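Local coordinates for fructose-1,6-bisphosphatase/inositol-1-monophosphatase (Thermotoga maritima, PDB 2P3N), which hydrolyses inositol 1-phosphate and fructose 1,6-bisphosphate, among other phosphate esters, as a magnesium-dependent homotetrameric phosphatase, at residues A[3-6]-A[7-11]; A[30-33]-A[34-38]; A[181-185]-A[186-190]; A[216-219]-A[220-224]. All coordinates share one frame; numbering follows the deposited sequence.

Interaction 1: A[3-6]-A[7-11]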
loop_
_atom_site.group_PDB
_atom_site.type_symbol
_atom_site.label_atom_id
_atom_site.label_comp_id
_atom_site.label_asym_id
_atom_site.label_seq_id
_atom_site.Cartn_x
_atom_site.Cartn_y
_atom_site.Cartn_z
ATOM N N ARG A 3 13.249 21.668 -7.214
ATOM C CA ARG A 3 12.873 21.777 -5.817
ATOM C C ARG A 3 11.694 20.892 -5.436
ATOM O O ARG A 3 11.751 20.175 -4.441
ATOM C CB ARG A 3 12.568 23.236 -5.475
ATOM C CG ARG A 3 13.810 24.129 -5.465
ATOM C CD ARG A 3 13.485 25.620 -5.280
ATOM N NE ARG A 3 14.711 26.422 -5.260
ATOM C CZ ARG A 3 15.360 26.782 -4.157
ATOM N NH1 ARG A 3 14.903 26.433 -2.963
ATOM N NH2 ARG A 3 16.490 27.465 -4.254
ATOM N N LEU A 4 10.623 20.938 -6.220
ATOM C CA LEU A 4 9.445 20.126 -5.922
ATOM C C LEU A 4 9.773 18.635 -5.913
ATOM O O LEU A 4 9.455 17.934 -4.960
ATOM C CB LEU A 4 8.339 20.390 -6.944
ATOM C CG LEU A 4 7.078 19.539 -6.797
ATOM C CD1 LEU A 4 6.284 19.972 -5.561
ATOM C CD2 LEU A 4 6.233 19.692 -8.047
ATOM N N ASP A 5 10.420 18.166 -6.976
ATOM C CA ASP A 5 10.787 16.761 -7.125
ATOM C C ASP A 5 11.708 16.287 -5.997
ATOM O O ASP A 5 11.579 15.164 -5.484
ATOM C CB ASP A 5 11.476 16.561 -8.479
ATOM C CG ASP A 5 11.593 15.100 -8.869
ATOM O OD1 ASP A 5 12.709 14.648 -9.228
ATOM O OD2 ASP A 5 10.559 14.409 -8.822
ATOM N N PHE A 6 12.649 17.157 -5.640
ATOM C CA PHE A 6 13.625 16.920 -4.582
ATOM C C PHE A 6 12.893 16.722 -3.264
ATOM O O PHE A 6 13.207 15.829 -2.486
ATOM C CB PHE A 6 14.546 18.144 -4.485
ATOM C CG PHE A 6 15.345 18.222 -3.215
ATOM C CD1 PHE A 6 16.581 17.596 -3.109
ATOM C CD2 PHE A 6 14.863 18.940 -2.121
ATOM C CE1 PHE A 6 17.333 17.685 -1.923
ATOM C CE2 PHE A 6 15.601 19.036 -0.930
ATOM C CZ PHE A 6 16.836 18.409 -0.830
ATOM N N SER A 7 11.913 17.583 -3.031
ATOM C CA SER A 7 11.114 17.563 -1.821
ATOM C C SER A 7 10.270 16.303 -1.718
ATOM O O SER A 7 10.182 15.682 -0.662
ATOM C CB SER A 7 10.210 18.797 -1.799
ATOM O OG SER A 7 10.988 19.985 -1.849
ATOM N N ILE A 8 9.633 15.938 -2.821
ATOM C CA ILE A 8 8.802 14.747 -2.858
ATOM C C ILE A 8 9.632 13.510 -2.542
ATOM O O ILE A 8 9.270 12.724 -1.658
ATOM C CB ILE A 8 8.155 14.576 -4.237
ATOM C CG1 ILE A 8 7.154 15.713 -4.467
ATOM C CG2 ILE A 8 7.464 13.220 -4.337
ATOM C CD1 ILE A 8 6.641 15.813 -5.895
ATOM N N LYS A 9 10.745 13.342 -3.248
ATOM C CA LYS A 9 11.594 12.183 -3.032
ATOM C C LYS A 9 12.246 12.144 -1.659
ATOM O O LYS A 9 12.492 11.074 -1.121
ATOM C CB LYS A 9 12.657 12.127 -4.121
ATOM C CG LYS A 9 12.028 12.094 -5.492
ATOM C CD LYS A 9 13.031 11.864 -6.595
ATOM C CE LYS A 9 12.296 11.733 -7.905
ATOM N NZ LYS A 9 13.214 11.720 -9.062
ATOM N N LEU A 10 12.514 13.314 -1.094
ATOM C CA LEU A 10 13.148 13.421 0.217
ATOM C C LEU A 10 12.171 13.007 1.297
ATOM O O LEU A 10 12.494 12.210 2.168
ATOM C CB LEU A 10 13.569 14.864 0.494
ATOM C CG LEU A 10 14.931 15.211 1.091
ATOM C CD1 LEU A 10 14.807 16.607 1.682
ATOM C CD2 LEU A 10 15.367 14.224 2.158
ATOM N N LEU A 11 10.971 13.568 1.257
ATOM C CA LEU A 11 9.988 13.223 2.266
ATOM C C LEU A 11 9.541 11.778 2.129
ATOM O O LEU A 11 9.186 11.145 3.115
ATOM C CB LEU A 11 8.775 14.154 2.189
ATOM C CG LEU A 11 9.002 15.647 2.453
ATOM C CD1 LEU A 11 7.860 16.143 3.299
ATOM C CD2 LEU A 11 10.328 15.901 3.144
#
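Phe6 and Leu10 run alongside each other from the same flank of the N-terminal helix 2-21. CD1 of Leu10 touches CE2 of the Phe6 ring at 3.7 Å, and Leu10 CG sits over one ring face. On the neighbouring flank, Asp5 and Lys9 cross at a slant. The lysine chain, extended beyond CG, brings NZ to 3.0 Å from Asp5 OD1 in a salt bridge that uses the syn side of the carboxylate, 19° out of its plane. Both ends of this ion pair are also held by a second subunit: Asp5 OD2 accepts from Arg134 N and Lys9 NZ donates to Arg134 O of that chain. Leu4 and Ile8 form a looser apolar pair, CG to CD1 at 3.9 Å. With OG anti to its carbonyl carbon (chi1 -59°), Ser7 folds its hydroxyl back onto the helix, donating to Arg3 O over 2.7 Å. Ser7 N donates to the same oxygen at 3.0 Å from the opposite face of the carbonyl plane. Arg3 O is thus gripped twice, and the buried OG finds its partner within the helix. Phe6 and Leu10 face helix 40-56, with Phe57 edge-to-face on the Phe6 ring, whereas Ser7 and Leu11 rest on strands 95-102 and 105-113. The whole is the i to i+4 ladder of an alpha helix, packed between sheet strands, helix 40-56 and a subunit interface.

Interaction 2: A[30-33]-A[34-38]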
loop_
_atom_site.group_PDB
_atom_site.type_symbol
_atom_site.label_atom_id
_atom_site.label_comp_id
_atom_site.label_asym_id
_atom_site.label_seq_id
_atom_site.Cartn_x
_atom_site.Cartn_y
_atom_site.Cartn_z
ATOM N N LYS A 30 8.432 15.686 26.759
ATOM C CA LYS A 30 7.502 16.815 26.827
ATOM C C LYS A 30 8.219 18.129 26.520
ATOM O O LYS A 30 9.330 18.341 26.982
ATOM C CB LYS A 30 6.889 16.896 28.224
ATOM C CG LYS A 30 6.396 15.573 28.764
ATOM C CD LYS A 30 5.790 15.746 30.137
ATOM C CE LYS A 30 5.584 14.412 30.827
ATOM N NZ LYS A 30 5.069 14.586 32.217
ATOM N N LYS A 31 7.595 19.011 25.745
ATOM C CA LYS A 31 8.228 20.291 25.429
ATOM C C LYS A 31 7.660 21.404 26.304
ATOM O O LYS A 31 8.412 22.160 26.919
ATOM C CB LYS A 31 8.067 20.622 23.935
ATOM C CG LYS A 31 8.939 19.746 23.028
ATOM C CD LYS A 31 8.579 19.847 21.549
ATOM C CE LYS A 31 9.038 21.146 20.916
ATOM N NZ LYS A 31 8.716 21.186 19.454
ATOM N N THR A 32 6.338 21.501 26.371
ATOM C CA THR A 32 5.698 22.517 27.199
ATOM C C THR A 32 4.455 21.937 27.858
ATOM O O THR A 32 3.534 22.665 28.228
ATOM C CB THR A 32 5.283 23.757 26.378
ATOM O OG1 THR A 32 4.362 23.360 25.357
ATOM C CG2 THR A 32 6.509 24.433 25.749
ATOM N N GLY A 33 4.445 20.615 28.001
ATOM C CA GLY A 33 3.321 19.931 28.610
ATOM C C GLY A 33 3.229 18.518 28.073
ATOM O O GLY A 33 4.119 18.069 27.341
ATOM N N PHE A 34 2.154 17.816 28.426
ATOM C CA PHE A 34 1.953 16.442 27.972
ATOM C C PHE A 34 1.268 16.384 26.603
ATOM O O PHE A 34 1.306 15.356 25.930
ATOM C CB PHE A 34 1.118 15.659 28.995
ATOM C CG PHE A 34 -0.281 16.181 29.161
ATOM C CD1 PHE A 34 -0.521 17.364 29.857
ATOM C CD2 PHE A 34 -1.357 15.520 28.576
ATOM C CE1 PHE A 34 -1.818 17.883 29.963
ATOM C CE2 PHE A 34 -2.654 16.030 28.676
ATOM C CZ PHE A 34 -2.884 17.212 29.369
ATOM N N LYS A 35 0.639 17.489 26.204
ATOM C CA LYS A 35 -0.055 17.580 24.915
ATOM C C LYS A 35 0.889 18.071 23.824
ATOM O O LYS A 35 0.553 18.063 22.642
ATOM C CB LYS A 35 -1.253 18.539 25.013
ATOM C CG LYS A 35 -2.304 18.139 26.042
ATOM C CD LYS A 35 -3.435 19.158 26.124
ATOM C CE LYS A 35 -4.315 19.146 24.885
ATOM N NZ LYS A 35 -5.214 17.959 24.843
ATOM N N ASP A 36 2.075 18.502 24.233
ATOM C CA ASP A 36 3.071 19.008 23.301
ATOM C C ASP A 36 4.387 18.270 23.506
ATOM O O ASP A 36 5.263 18.719 24.248
ATOM C CB ASP A 36 3.261 20.507 23.515
ATOM C CG ASP A 36 4.404 21.058 22.718
ATOM O OD1 ASP A 36 4.545 20.656 21.544
ATOM O OD2 ASP A 36 5.155 21.894 23.259
ATOM N N ILE A 37 4.518 17.133 22.826
ATOM C CA ILE A 37 5.702 16.292 22.947
ATOM C C ILE A 37 6.584 16.218 21.699
ATOM O O ILE A 37 6.212 16.650 20.606
ATOM C CB ILE A 37 5.304 14.850 23.306
ATOM C CG1 ILE A 37 4.377 14.299 22.215
ATOM C CG2 ILE A 37 4.633 14.812 24.668
ATOM C CD1 ILE A 37 4.172 12.800 22.262
ATOM N N VAL A 38 7.764 15.650 21.889
ATOM C CA VAL A 38 8.714 15.472 20.812
ATOM C C VAL A 38 9.465 14.188 21.151
ATOM O O VAL A 38 9.522 13.781 22.326
ATOM C CB VAL A 38 9.709 16.671 20.714
ATOM C CG1 VAL A 38 10.523 16.796 22.005
ATOM C CG2 VAL A 38 10.636 16.492 19.511
HETATM O O HOH W 1 7.104 18.394 18.435
#
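Lys31 lays its aliphatic chain across Val38 at about a right angle, and this is the tight part of the hairpin: Lys31 CD comes to 3.5 Å from Val38 CB, closer than carbons usually pack. The chain is bent at chi3 (74°), and NZ goes on to a salt bridge with Glu66 and a weak, long ion pair with Glu65, a magnesium ligand. A water that receives a proton from Lys31 NZ only weakly, at 3.4 Å, lies 2.9 Å from Ile37 O. At the exposed end the grip is polar. Lys31 N donates to Asp36 O at 2.8 Å with an N-H...O angle of 161°, and Thr32 OG1 donates to Asp36 OD2 at 2.7 Å, on the anti side of the carboxylate. Were Asp36 an alanine, the Thr32 hydroxyl would probably lose its acceptor and the exposed loop become freer to move. Gly33, at phi 153°, has backbone angles that a side chain would make too tight against the carbonyl oxygen of Thr32. Lys30 and Ile37 form the antiparallel non-hydrogen-bonded pair joining strands 29-30 and 37-38; Ile37 packs on helix 84-89, while Phe34 and Lys35 reach the fourth subunit.

Interaction 3: A[181-185]-A[186-190]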
loop_
_atom_site.group_PDB
_atom_site.type_symbol
_atom_site.label_atom_id
_atom_site.label_comp_id
_atom_site.label_asym_id
_atom_site.label_seq_id
_atom_site.Cartn_x
_atom_site.Cartn_y
_atom_site.Cartn_z
ATOM N N ALA A 181 -4.973 20.305 6.255
ATOM C CA ALA A 181 -5.075 21.451 5.363
ATOM C C ALA A 181 -5.062 20.936 3.938
ATOM O O ALA A 181 -5.836 21.386 3.098
ATOM C CB ALA A 181 -3.907 22.388 5.583
ATOM N N ALA A 182 -4.171 19.978 3.685
ATOM C CA ALA A 182 -4.007 19.359 2.366
ATOM C C ALA A 182 -5.244 18.575 1.946
ATOM O O ALA A 182 -5.547 18.471 0.758
ATOM C CB ALA A 182 -2.795 18.445 2.369
ATOM N N TYR A 183 -5.954 18.023 2.921
ATOM C CA TYR A 183 -7.152 17.272 2.619
ATOM C C TYR A 183 -8.229 18.168 2.023
ATOM O O TYR A 183 -9.048 17.704 1.235
ATOM C CB TYR A 183 -7.673 16.578 3.879
ATOM C CG TYR A 183 -7.118 15.181 4.078
ATOM C CD1 TYR A 183 -6.094 14.685 3.257
ATOM C CD2 TYR A 183 -7.599 14.360 5.093
ATOM C CE1 TYR A 183 -5.560 13.401 3.447
ATOM C CE2 TYR A 183 -7.078 13.082 5.294
ATOM C CZ TYR A 183 -6.058 12.609 4.471
ATOM O OH TYR A 183 -5.528 11.354 4.687
ATOM N N VAL A 184 -8.239 19.448 2.389
ATOM C CA VAL A 184 -9.244 20.348 1.832
ATOM C C VAL A 184 -8.865 20.602 0.381
ATOM O O VAL A 184 -9.725 20.701 -0.495
ATOM C CB VAL A 184 -9.331 21.720 2.591
ATOM C CG1 VAL A 184 -9.208 21.515 4.096
ATOM C CG2 VAL A 184 -8.283 22.683 2.075
ATOM N N GLY A 185 -7.565 20.700 0.132
ATOM C CA GLY A 185 -7.096 20.932 -1.219
ATOM C C GLY A 185 -7.440 19.763 -2.120
ATOM O O GLY A 185 -7.603 19.939 -3.321
ATOM N N ALA A 186 -7.553 18.566 -1.540
ATOM C CA ALA A 186 -7.868 17.350 -2.295
ATOM C C ALA A 186 -9.361 17.062 -2.321
ATOM O O ALA A 186 -9.779 16.032 -2.831
ATOM C CB ALA A 186 -7.129 16.154 -1.702
ATOM N N GLY A 187 -10.156 17.968 -1.760
ATOM C CA GLY A 187 -11.600 17.793 -1.738
ATOM C C GLY A 187 -12.144 16.837 -0.681
ATOM O O GLY A 187 -13.355 16.653 -0.558
ATOM N N ARG A 188 -11.256 16.230 0.095
ATOM C CA ARG A 188 -11.686 15.296 1.116
ATOM C C ARG A 188 -12.484 15.962 2.228
ATOM O O ARG A 188 -13.448 15.382 2.728
ATOM C CB ARG A 188 -10.474 14.560 1.678
ATOM C CG ARG A 188 -9.709 13.809 0.603
ATOM C CD ARG A 188 -8.763 12.806 1.196
ATOM N NE ARG A 188 -8.203 11.957 0.160
ATOM C CZ ARG A 188 -7.403 10.928 0.402
ATOM N NH1 ARG A 188 -7.074 10.629 1.653
ATOM N NH2 ARG A 188 -6.947 10.195 -0.606
ATOM N N VAL A 189 -12.074 17.160 2.641
ATOM C CA VAL A 189 -12.811 17.901 3.665
ATOM C C VAL A 189 -13.207 19.219 3.065
ATOM O O VAL A 189 -12.675 19.615 2.025
ATOM C CB VAL A 189 -12.007 18.199 4.947
ATOM C CG1 VAL A 189 -12.008 16.977 5.844
ATOM C CG2 VAL A 189 -10.599 18.658 4.600
ATOM N N ASP A 190 -14.129 19.909 3.727
ATOM C CA ASP A 190 -14.625 21.175 3.214
ATOM C C ASP A 190 -13.932 22.399 3.783
ATOM O O ASP A 190 -13.814 23.421 3.111
ATOM C CB ASP A 190 -16.138 21.226 3.421
ATOM C CG ASP A 190 -16.856 20.120 2.647
ATOM O OD1 ASP A 190 -16.775 20.117 1.397
ATOM O OD2 ASP A 190 -17.487 19.245 3.281
#
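Tyr183 and Arg188 meet across a Schellman motif that ends helix 177-185, with Gly187 at positive phi (79°) turning the chain toward strand 191-195. Tyr183 begins the contact at CB, which packs on Val189 CG2 at 3.7 Å. Farther out, Arg188 CD lies over the centre of the ring, 3.9 Å from its centroid and 13° off the normal, a CH-pi contact. CE1 and CZ then meet Arg188 NH1, each at 3.6 Å, the guanidinium plane being turned 43° from the ring. The arginine can follow the ring because its chain is extended from CG to NE. At the tip, Tyr183 OH hydrogen-bonds Glu118 OE2, and the other oxygen of that carboxylate takes a salt bridge from Arg188 NH1. Without the ring, as with a leucine here, Arg188 CD is likely to lose the flat surface beneath it and Glu118 OE2 the phenol hydroxyl that bonds it. Leu91 and Gly90 of the fourth subunit pack on the tyrosine and the arginine. Tyr183 O receives weak bonds from the nitrogens of Ala186, Arg188 and Val189. Next to it, Val184 CG1 and Val189 CG2 are pressed to 3.2 Å, tighter than normal carbon contact.

Interaction 4: A[216-219]-A[220-224]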
loop_
_atom_site.group_PDB
_atom_site.type_symbol
_atom_site.label_atom_id
_atom_site.label_comp_id
_atom_site.label_asym_id
_atom_site.label_seq_id
_atom_site.Cartn_x
_atom_site.Cartn_y
_atom_site.Cartn_z
ATOM N N VAL A 216 -7.485 30.362 1.952
ATOM C CA VAL A 216 -6.678 30.260 3.152
ATOM C C VAL A 216 -6.659 31.670 3.740
ATOM O O VAL A 216 -6.231 32.630 3.086
ATOM C CB VAL A 216 -5.229 29.794 2.826
ATOM C CG1 VAL A 216 -4.445 29.587 4.118
ATOM C CG2 VAL A 216 -5.263 28.507 2.012
ATOM N N THR A 217 -7.147 31.801 4.968
ATOM C CA THR A 217 -7.178 33.104 5.612
ATOM C C THR A 217 -7.060 33.024 7.121
ATOM O O THR A 217 -7.057 31.936 7.705
ATOM C CB THR A 217 -8.487 33.851 5.298
ATOM O OG1 THR A 217 -8.426 35.160 5.873
ATOM C CG2 THR A 217 -9.680 33.118 5.898
ATOM N N ASP A 218 -6.961 34.196 7.743
ATOM C CA ASP A 218 -6.886 34.298 9.192
ATOM C C ASP A 218 -8.338 34.381 9.671
ATOM O O ASP A 218 -9.265 34.296 8.867
ATOM C CB ASP A 218 -6.132 35.560 9.607
ATOM C CG ASP A 218 -7.002 36.798 9.556
ATOM O OD1 ASP A 218 -7.433 37.184 8.447
ATOM O OD2 ASP A 218 -7.260 37.375 10.634
ATOM N N PHE A 219 -8.541 34.560 10.969
ATOM C CA PHE A 219 -9.896 34.627 11.501
ATOM C C PHE A 219 -10.674 35.886 11.109
ATOM O O PHE A 219 -11.904 35.928 11.225
ATOM C CB PHE A 219 -9.862 34.482 13.026
ATOM C CG PHE A 219 -9.597 33.073 13.499
ATOM C CD1 PHE A 219 -9.442 32.798 14.858
ATOM C CD2 PHE A 219 -9.516 32.016 12.592
ATOM C CE1 PHE A 219 -9.210 31.495 15.309
ATOM C CE2 PHE A 219 -9.283 30.710 13.032
ATOM C CZ PHE A 219 -9.131 30.451 14.393
ATOM N N SER A 220 -9.967 36.906 10.639
ATOM C CA SER A 220 -10.626 38.143 10.245
ATOM C C SER A 220 -11.111 38.078 8.797
ATOM O O SER A 220 -11.714 39.031 8.288
ATOM C CB SER A 220 -9.674 39.332 10.425
ATOM O OG SER A 220 -8.568 39.268 9.536
ATOM N N GLY A 221 -10.844 36.948 8.140
ATOM C CA GLY A 221 -11.255 36.766 6.757
ATOM C C GLY A 221 -10.273 37.381 5.777
ATOM O O GLY A 221 -10.450 37.308 4.555
ATOM N N LYS A 222 -9.228 37.991 6.320
ATOM C CA LYS A 222 -8.209 38.629 5.508
ATOM C C LYS A 222 -7.154 37.598 5.130
ATOM O O LYS A 222 -6.521 37.005 5.998
ATOM C CB LYS A 222 -7.579 39.781 6.291
ATOM C CG LYS A 222 -8.568 40.895 6.660
ATOM C CD LYS A 222 -9.104 41.600 5.417
ATOM C CE LYS A 222 -9.792 42.909 5.768
ATOM N NZ LYS A 222 -10.070 43.724 4.545
ATOM N N GLU A 223 -6.985 37.388 3.828
ATOM C CA GLU A 223 -6.028 36.424 3.290
ATOM C C GLU A 223 -4.793 36.211 4.160
ATOM O O GLU A 223 -4.043 37.150 4.430
ATOM C CB GLU A 223 -5.598 36.854 1.893
ATOM C CG GLU A 223 -4.587 35.925 1.264
ATOM C CD GLU A 223 -4.468 36.139 -0.223
ATOM O OE1 GLU A 223 -3.612 35.485 -0.853
ATOM O OE2 GLU A 223 -5.238 36.963 -0.759
ATOM N N ALA A 224 -4.577 34.965 4.576
ATOM C CA ALA A 224 -3.449 34.620 5.434
ATOM C C ALA A 224 -2.168 34.270 4.686
ATOM O O ALA A 224 -2.192 33.948 3.501
ATOM C CB ALA A 224 -3.837 33.468 6.350
#
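The Asp218 carboxylate is the flat group that meets Ser220 across this turn. Ser220 N donates to OD2 at 2.7 Å, from above the carboxylate plane, 64° out of it. Ser220 OG stands close to both oxygens, 2.5 Å from OD2 and 2.6 Å from OD1. Lys222 N adds a weak bond to OD1 at 2.9 Å. The acid reaches these partners because its CG stands between the backbone N and the carbonyl carbon (chi1 81°), which folds the carboxylate back over the turn. The second flat group, the Phe219 ring, lies outside the turn; of its side chain, CB comes nearest Ser220, while the ring meets Trp195, their planes about 35° apart, and packs against helix 239-253 and strand 230-234. From Asp218 to Gly221 the backbone makes a type I beta turn, with Gly221 N donating to Asp218 O at 3.2 Å. Gly221, the last residue of the turn, has positive phi, where a CB would press on the carbonyl of Ser220. Beyond the turn the two arms are tied by Ala224 N to Val216 O at 3.2 Å and, weakly, by Asp218 N to Lys222 O. Between these ties the methyl of Ala224 sits against the Thr217 backbone, CB to C at 3.3 Å. The turn thus leaves strand 215-217, an outer strand of the five-stranded sheet within the chain, and begins the return to strand 230-234. Ser220 N and, weakly, Lys222 N bind the Asp218 carboxylate, which is consistent with the side chain holding the turn in shape.

Overall arrangement
The four contacts follow one another along the chain without interleaving, and none touches another. Interactions 1 and 2 belong to the N-terminal half: helix 2-21, beside the seven-stranded sheet, and the small hairpin of strands 29-30 and 37-38, with centres 29 Å apart. Interactions 3 and 4 belong with the five-stranded sheet, one leading into its strand 191-195, the other at the end of strand 215-217; their centres are 17 Å apart and Phe233 of strand 230-234 packs on both. Interactions 2 and 3 lie on opposite sides of the chain's centre, yet both touch the fourth subunit, while interaction 1 meets the second and, through Lys9, the third. Thus all but interaction 4 lie at tetramer interfaces.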